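Local atomic coordinates of histidine--tRNA ligase (Staphylococcus aureus, PDB entry 1QE0), a protein that joins L-histidine to its cognate tRNA at the expense of ATP, as a homodimeric class II aminoacyl-tRNA synthetase. Residues A[14-17]-A[18-22]; A[313-316]-A[317-320]. All coordinates share one frame; numbering follows the deposited sequence.

Contact 1: residues A[14-17]-A[18-22]; sequences EDSK and KWRYI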
ATOM      1  N   GLU A  14      14.927  -7.431   0.557  1.00 17.44           N
ATOM      2  CA  GLU A  14      15.539  -6.737   1.700  1.00 19.96           C
ATOM      3  C   GLU A  14      14.850  -5.436   2.039  1.00 16.42           C
ATOM      4  O   GLU A  14      14.826  -5.016   3.201  1.00 16.37           O
ATOM      5  CB  GLU A  14      17.012  -6.425   1.448  1.00 26.95           C
ATOM      6  CG  GLU A  14      17.681  -5.850   2.700  1.00 45.88           C
ATOM      7  CD  GLU A  14      19.037  -5.226   2.430  1.00 54.19           C
ATOM      8  OE1 GLU A  14      19.966  -5.961   2.038  1.00 59.60           O
ATOM      9  OE2 GLU A  14      19.181  -3.999   2.627  1.00 60.74           O
ATOM     10  N   ASP A  15      14.327  -4.794   1.004  1.00 13.57           N
ATOM     11  CA  ASP A  15      13.634  -3.530   1.128  1.00 13.46           C
ATOM     12  C   ASP A  15      12.124  -3.641   1.182  1.00 13.44           C
ATOM     13  O   ASP A  15      11.476  -2.840   1.862  1.00 14.81           O
ATOM     14  CB  ASP A  15      14.012  -2.671  -0.049  1.00 15.02           C
ATOM     15  CG  ASP A  15      15.478  -2.626  -0.246  1.00 17.61           C
ATOM     16  OD1 ASP A  15      16.167  -2.423   0.763  1.00 24.94           O
ATOM     17  OD2 ASP A  15      15.941  -2.827  -1.382  1.00 17.52           O
ATOM     18  N   SER A  16      11.555  -4.613   0.466  1.00  9.98           N
ATOM     19  CA  SER A  16      10.104  -4.774   0.453  1.00 11.54           C
ATOM     20  C   SER A  16       9.527  -4.767   1.847  1.00 10.37           C
ATOM     21  O   SER A  16       8.522  -4.114   2.083  1.00 14.86           O
ATOM     22  CB  SER A  16       9.665  -6.011  -0.308  1.00  9.05           C
ATOM     23  OG  SER A  16      10.256  -7.151   0.241  1.00 11.98           O
ATOM     24  N   LYS A  17      10.208  -5.406   2.786  1.00  6.65           N
ATOM     25  CA  LYS A  17       9.749  -5.412   4.175  1.00 11.94           C
ATOM     26  C   LYS A  17       9.698  -4.009   4.832  1.00 11.45           C
ATOM     27  O   LYS A  17       8.834  -3.762   5.693  1.00 10.05           O
ATOM     28  CB  LYS A  17      10.605  -6.360   5.029  1.00 13.57           C
ATOM     29  CG  LYS A  17      12.070  -5.948   5.159  1.00 19.49           C
ATOM     30  CD  LYS A  17      12.941  -7.109   5.616  1.00 22.95           C
ATOM     31  CE  LYS A  17      14.380  -6.677   5.782  1.00 27.17           C
ATOM     32  NZ  LYS A  17      15.297  -7.838   5.974  1.00 35.65           N
ATOM     33  N   LYS A  18      10.617  -3.121   4.419  1.00  9.78           N
ATOM     34  CA  LYS A  18      10.737  -1.747   4.927  1.00  4.21           C
ATOM     35  C   LYS A  18       9.601  -0.949   4.363  1.00  6.63           C
ATOM     36  O   LYS A  18       9.063  -0.088   5.043  1.00  8.07           O
ATOM     37  CB  LYS A  18      12.047  -1.110   4.469  1.00  5.64           C
ATOM     38  CG  LYS A  18      13.307  -1.776   4.958  1.00  2.41           C
ATOM     39  CD  LYS A  18      14.490  -1.152   4.251  1.00 21.97           C
ATOM     40  CE  LYS A  18      15.862  -1.588   4.795  1.00 28.34           C
ATOM     41  NZ  LYS A  18      16.148  -3.044   4.622  1.00 32.53           N
ATOM     42  N   TRP A  19       9.281  -1.198   3.090  1.00  9.40           N
ATOM     43  CA  TRP A  19       8.156  -0.535   2.412  1.00  8.48           C
ATOM     44  C   TRP A  19       6.848  -0.953   3.082  1.00  9.34           C
ATOM     45  O   TRP A  19       6.016  -0.106   3.397  1.00 11.87           O
ATOM     46  CB  TRP A  19       8.068  -0.934   0.939  1.00  8.22           C
ATOM     47  CG  TRP A  19       8.964  -0.190   0.072  1.00 13.15           C
ATOM     48  CD1 TRP A  19      10.312  -0.353  -0.047  1.00 19.87           C
ATOM     49  CD2 TRP A  19       8.616   0.902  -0.778  1.00 16.94           C
ATOM     50  NE1 TRP A  19      10.831   0.582  -0.920  1.00 17.77           N
ATOM     51  CE2 TRP A  19       9.805   1.361  -1.383  1.00 18.84           C
ATOM     52  CE3 TRP A  19       7.414   1.534  -1.092  1.00 14.90           C
ATOM     53  CZ2 TRP A  19       9.822   2.432  -2.275  1.00 20.26           C
ATOM     54  CZ3 TRP A  19       7.435   2.598  -1.981  1.00  9.03           C
ATOM     55  CH2 TRP A  19       8.625   3.031  -2.565  1.00 11.26           C
ATOM     56  N   ARG A  20       6.662  -2.256   3.294  1.00  5.76           N
ATOM     57  CA  ARG A  20       5.437  -2.743   3.919  1.00  8.41           C
ATOM     58  C   ARG A  20       5.267  -2.232   5.322  1.00 10.91           C
ATOM     59  O   ARG A  20       4.148  -2.001   5.764  1.00 17.27           O
ATOM     60  CB  ARG A  20       5.356  -4.252   3.914  1.00  2.00           C
ATOM     61  CG  ARG A  20       5.360  -4.820   2.519  1.00  3.93           C
ATOM     62  CD  ARG A  20       4.934  -6.247   2.569  1.00 10.38           C
ATOM     63  NE  ARG A  20       5.770  -7.008   3.485  1.00  8.83           N
ATOM     64  CZ  ARG A  20       6.754  -7.776   3.067  1.00  9.88           C
ATOM     65  NH1 ARG A  20       7.497  -8.453   3.917  1.00 10.09           N
ATOM     66  NH2 ARG A  20       6.973  -7.880   1.775  1.00 15.62           N
ATOM     67  N   TYR A  21       6.369  -2.068   6.037  1.00 11.35           N
ATOM     68  CA  TYR A  21       6.292  -1.532   7.391  1.00 10.57           C
ATOM     69  C   TYR A  21       5.741  -0.090   7.359  1.00 10.10           C
ATOM     70  O   TYR A  21       4.814   0.271   8.115  1.00  8.29           O
ATOM     71  CB  TYR A  21       7.675  -1.550   8.026  1.00  5.96           C
ATOM     72  CG  TYR A  21       7.670  -0.974   9.393  1.00  5.54           C
ATOM     73  CD1 TYR A  21       7.941   0.372   9.595  1.00  4.53           C
ATOM     74  CD2 TYR A  21       7.405  -1.762  10.488  1.00  8.73           C
ATOM     75  CE1 TYR A  21       7.958   0.914  10.838  1.00  7.22           C
ATOM     76  CE2 TYR A  21       7.416  -1.209  11.773  1.00 13.03           C
ATOM     77  CZ  TYR A  21       7.702   0.129  11.924  1.00  5.98           C
ATOM     78  OH  TYR A  21       7.778   0.697  13.162  1.00 16.05           O
ATOM     79  N   ILE A  22       6.351   0.724   6.502  1.00  7.36           N
ATOM     80  CA  ILE A  22       5.959   2.102   6.314  1.00  8.21           C
ATOM     81  C   ILE A  22       4.512   2.179   5.800  1.00  8.65           C
ATOM     82  O   ILE A  22       3.672   2.843   6.402  1.00  9.01           O
ATOM     83  CB  ILE A  22       6.930   2.775   5.355  1.00  2.00           C
ATOM     84  CG1 ILE A  22       8.234   3.027   6.095  1.00  4.87           C
ATOM     85  CG2 ILE A  22       6.343   4.060   4.802  1.00  2.00           C
ATOM     86  CD1 ILE A  22       9.371   3.450   5.208  1.00  6.93           C
TER
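The ammonium of Lys18 is held by one hydrogen bond, with two carboxylates at long salt-bridge distance. Its NZ donates to Glu14 O at 2.8 Å, coming from above the carbonyl plane. The long salt bridges run to Glu14 OE2 at 3.8 Å and Asp15 OD1 at 3.9 Å. The chain of Lys18 runs extended toward the start of the helix and bends only at its last torsion (chi4 64°), which turns NZ over the Glu14 carbonyl. A lysine suits the place, since its long chain, running back one turn, lies near the acidic Glu14 and Asp15 and can reach the Glu14 carbonyl.

Asp15 O accepts twice, from Trp19 N and, less straight, from Lys18 N at 2.7 Å; it also lies in the plane of the indole, at the ring edge by CD1. All this belongs to the opening turns of helix 13-33, whose place against the second subunit is consistent with the motif 1 helix of class II synthetases. There the guanidinium of Arg20 pairs with Glu37 of the second subunit, whose backbone oxygen takes a hydrogen bond from Ser16 OG. Arg20 bends at chi3 (-55°), folding its flat group back along the helix with Lys17 CA 3.8 Å above one face, offset toward the rim. Lys17 sends its own ammonium to Glu328, while the broad indole of Trp19 packs on Ile310 and Glu311 of helix 310-319.

Contact 2: residues A[313-316]-A[317-320]; sequences LLLA and LEEE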
ATOM      1  N   LEU A 313      11.256   9.250   2.410  1.00 11.83           N
ATOM      2  CA  LEU A 313      11.037   8.949   3.825  1.00  9.98           C
ATOM      3  C   LEU A 313      12.030   7.881   4.246  1.00 13.24           C
ATOM      4  O   LEU A 313      12.735   8.030   5.255  1.00 11.07           O
ATOM      5  CB  LEU A 313       9.608   8.478   4.045  1.00  4.53           C
ATOM      6  CG  LEU A 313       9.234   7.881   5.389  1.00  2.91           C
ATOM      7  CD1 LEU A 313       9.636   8.791   6.508  1.00  2.00           C
ATOM      8  CD2 LEU A 313       7.745   7.625   5.430  1.00  2.00           C
ATOM      9  N   LEU A 314      12.135   6.845   3.410  1.00 16.72           N
ATOM     10  CA  LEU A 314      13.066   5.739   3.622  1.00 15.39           C
ATOM     11  C   LEU A 314      14.499   6.284   3.792  1.00 17.58           C
ATOM     12  O   LEU A 314      15.172   5.999   4.781  1.00 19.66           O
ATOM     13  CB  LEU A 314      13.004   4.775   2.434  1.00  9.39           C
ATOM     14  CG  LEU A 314      12.432   3.362   2.661  1.00 12.92           C
ATOM     15  CD1 LEU A 314      12.325   3.050   4.125  1.00  6.80           C
ATOM     16  CD2 LEU A 314      11.087   3.190   2.007  1.00 11.14           C
ATOM     17  N   LEU A 315      14.923   7.143   2.872  1.00 17.62           N
ATOM     18  CA  LEU A 315      16.267   7.729   2.905  1.00 19.27           C
ATOM     19  C   LEU A 315      16.499   8.613   4.135  1.00 20.92           C
ATOM     20  O   LEU A 315      17.616   8.691   4.648  1.00 20.40           O
ATOM     21  CB  LEU A 315      16.488   8.547   1.637  1.00 21.93           C
ATOM     22  CG  LEU A 315      17.887   8.717   1.059  1.00 24.31           C
ATOM     23  CD1 LEU A 315      18.125  10.202   0.879  1.00 23.72           C
ATOM     24  CD2 LEU A 315      18.963   8.071   1.937  1.00 27.01           C
ATOM     25  N   ALA A 316      15.439   9.279   4.596  1.00 22.72           N
ATOM     26  CA  ALA A 316      15.500  10.149   5.766  1.00 17.12           C
ATOM     27  C   ALA A 316      15.842   9.290   6.949  1.00 18.55           C
ATOM     28  O   ALA A 316      16.698   9.663   7.754  1.00 19.99           O
ATOM     29  CB  ALA A 316      14.162  10.817   5.999  1.00 14.31           C
ATOM     30  N   LEU A 317      15.164   8.144   7.067  1.00 18.50           N
ATOM     31  CA  LEU A 317      15.426   7.241   8.185  1.00 16.60           C
ATOM     32  C   LEU A 317      16.890   6.809   8.141  1.00 17.94           C
ATOM     33  O   LEU A 317      17.560   6.732   9.168  1.00 15.54           O
ATOM     34  CB  LEU A 317      14.514   6.006   8.146  1.00 14.63           C
ATOM     35  CG  LEU A 317      13.088   5.947   8.725  1.00 14.68           C
ATOM     36  CD1 LEU A 317      12.918   6.892   9.898  1.00 11.39           C
ATOM     37  CD2 LEU A 317      12.082   6.261   7.675  1.00 16.70           C
ATOM     38  N   GLU A 318      17.377   6.549   6.932  1.00 20.41           N
ATOM     39  CA  GLU A 318      18.748   6.130   6.701  1.00 21.44           C
ATOM     40  C   GLU A 318      19.703   7.192   7.251  1.00 25.87           C
ATOM     41  O   GLU A 318      20.465   6.919   8.201  1.00 28.29           O
ATOM     42  CB  GLU A 318      18.985   5.983   5.204  1.00 22.46           C
ATOM     43  CG  GLU A 318      19.567   4.672   4.742  1.00 29.94           C
ATOM     44  CD  GLU A 318      19.939   4.735   3.265  1.00 41.63           C
ATOM     45  OE1 GLU A 318      21.034   5.270   2.944  1.00 48.42           O
ATOM     46  OE2 GLU A 318      19.127   4.291   2.415  1.00 43.56           O
ATOM     47  N   GLU A 319      19.634   8.404   6.680  1.00 22.86           N
ATOM     48  CA  GLU A 319      20.500   9.511   7.092  1.00 19.64           C
ATOM     49  C   GLU A 319      20.448   9.809   8.577  1.00 19.13           C
ATOM     50  O   GLU A 319      21.439  10.244   9.139  1.00 19.92           O
ATOM     51  CB  GLU A 319      20.172  10.792   6.328  1.00 22.33           C
ATOM     52  CG  GLU A 319      20.149  10.685   4.813  1.00 30.70           C
ATOM     53  CD  GLU A 319      21.494  10.378   4.182  1.00 35.44           C
ATOM     54  OE1 GLU A 319      22.327   9.713   4.822  1.00 44.92           O
ATOM     55  OE2 GLU A 319      21.712  10.777   3.015  1.00 36.90           O
ATOM     56  N   GLU A 320      19.280   9.640   9.192  1.00 18.61           N
ATOM     57  CA  GLU A 320      19.125   9.893  10.615  1.00 22.09           C
ATOM     58  C   GLU A 320      19.591   8.682  11.389  1.00 21.87           C
ATOM     59  O   GLU A 320      19.604   8.684  12.617  1.00 24.41           O
ATOM     60  CB  GLU A 320      17.666  10.201  10.965  1.00 29.98           C
ATOM     61  CG  GLU A 320      17.107  11.464  10.286  1.00 43.40           C
ATOM     62  CD  GLU A 320      17.101  12.721  11.175  1.00 44.88           C
ATOM     63  OE1 GLU A 320      16.329  12.748  12.177  1.00 42.15           O
ATOM     64  OE2 GLU A 320      17.849  13.678  10.836  1.00 43.72           O
TER
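Leu317, Glu318, Glu319 and Glu320 each donate their backbone N-H to the carbonyl four residues earlier, in regular alpha-helical fashion; the bond from Glu319 N to Leu315 O, 2.9 Å, is nearly straight at the hydrogen (174°). Of the side chains, Leu313 and Leu317 lie alongside each other, one turn apart and pointing the same way, with Leu313 CD1 3.7 Å from Leu317 CD2. Both also pack on Leu156, so branched apolar chains suit this buried stripe.

Leu315 lies on a more exposed side, where its CD2 is 3.6 Å from Glu318 OE1 and 4.0 Å from Glu319 OE2. These are contacts of a methyl with carboxylates, and an acidic end suits the exposed Glu318. In Glu319 chi1 (-53°) sets CG near Leu315 O, and chi2 (-66°) turns the carboxylate toward Leu315 CD2; its side chain also touches Asn273 and Tyr276. Ala316, buried, has just a methyl to place against Met271 of strand 265-272. Glu320 spends its carboxylate elsewhere, accepting from Lys157 N and from Asn273 ND2, while its CG lies near Ala316 O. These are the last two turns of the amphipathic helix 310-319, running into the residue after it; the helix directly follows strand 302-309 of the largely antiparallel sheet, an arrangement consistent with motif 3 of class II synthetases.

Contacts 1 and 2 are turns of two different helices, 13-33 and 310-319, far apart in sequence but packed together, their centres about 13 Å apart. The join is apolar: Ile22 reaches Leu313 and Leu314, and the indole of Trp19 packs on Leu314. The core therefore lies where these side chains meet, and charged flanks turn to the surface, Glu14, Lys17 and Lys18 in contact 1 and Glu318 in contact 2. Contact 1, near the start of its helix, also offers an arginine to the second subunit. Contact 2, at the end of its helix, meets no other chain; its buried leucines and alanine face its own subunit, and three successive glutamates close it.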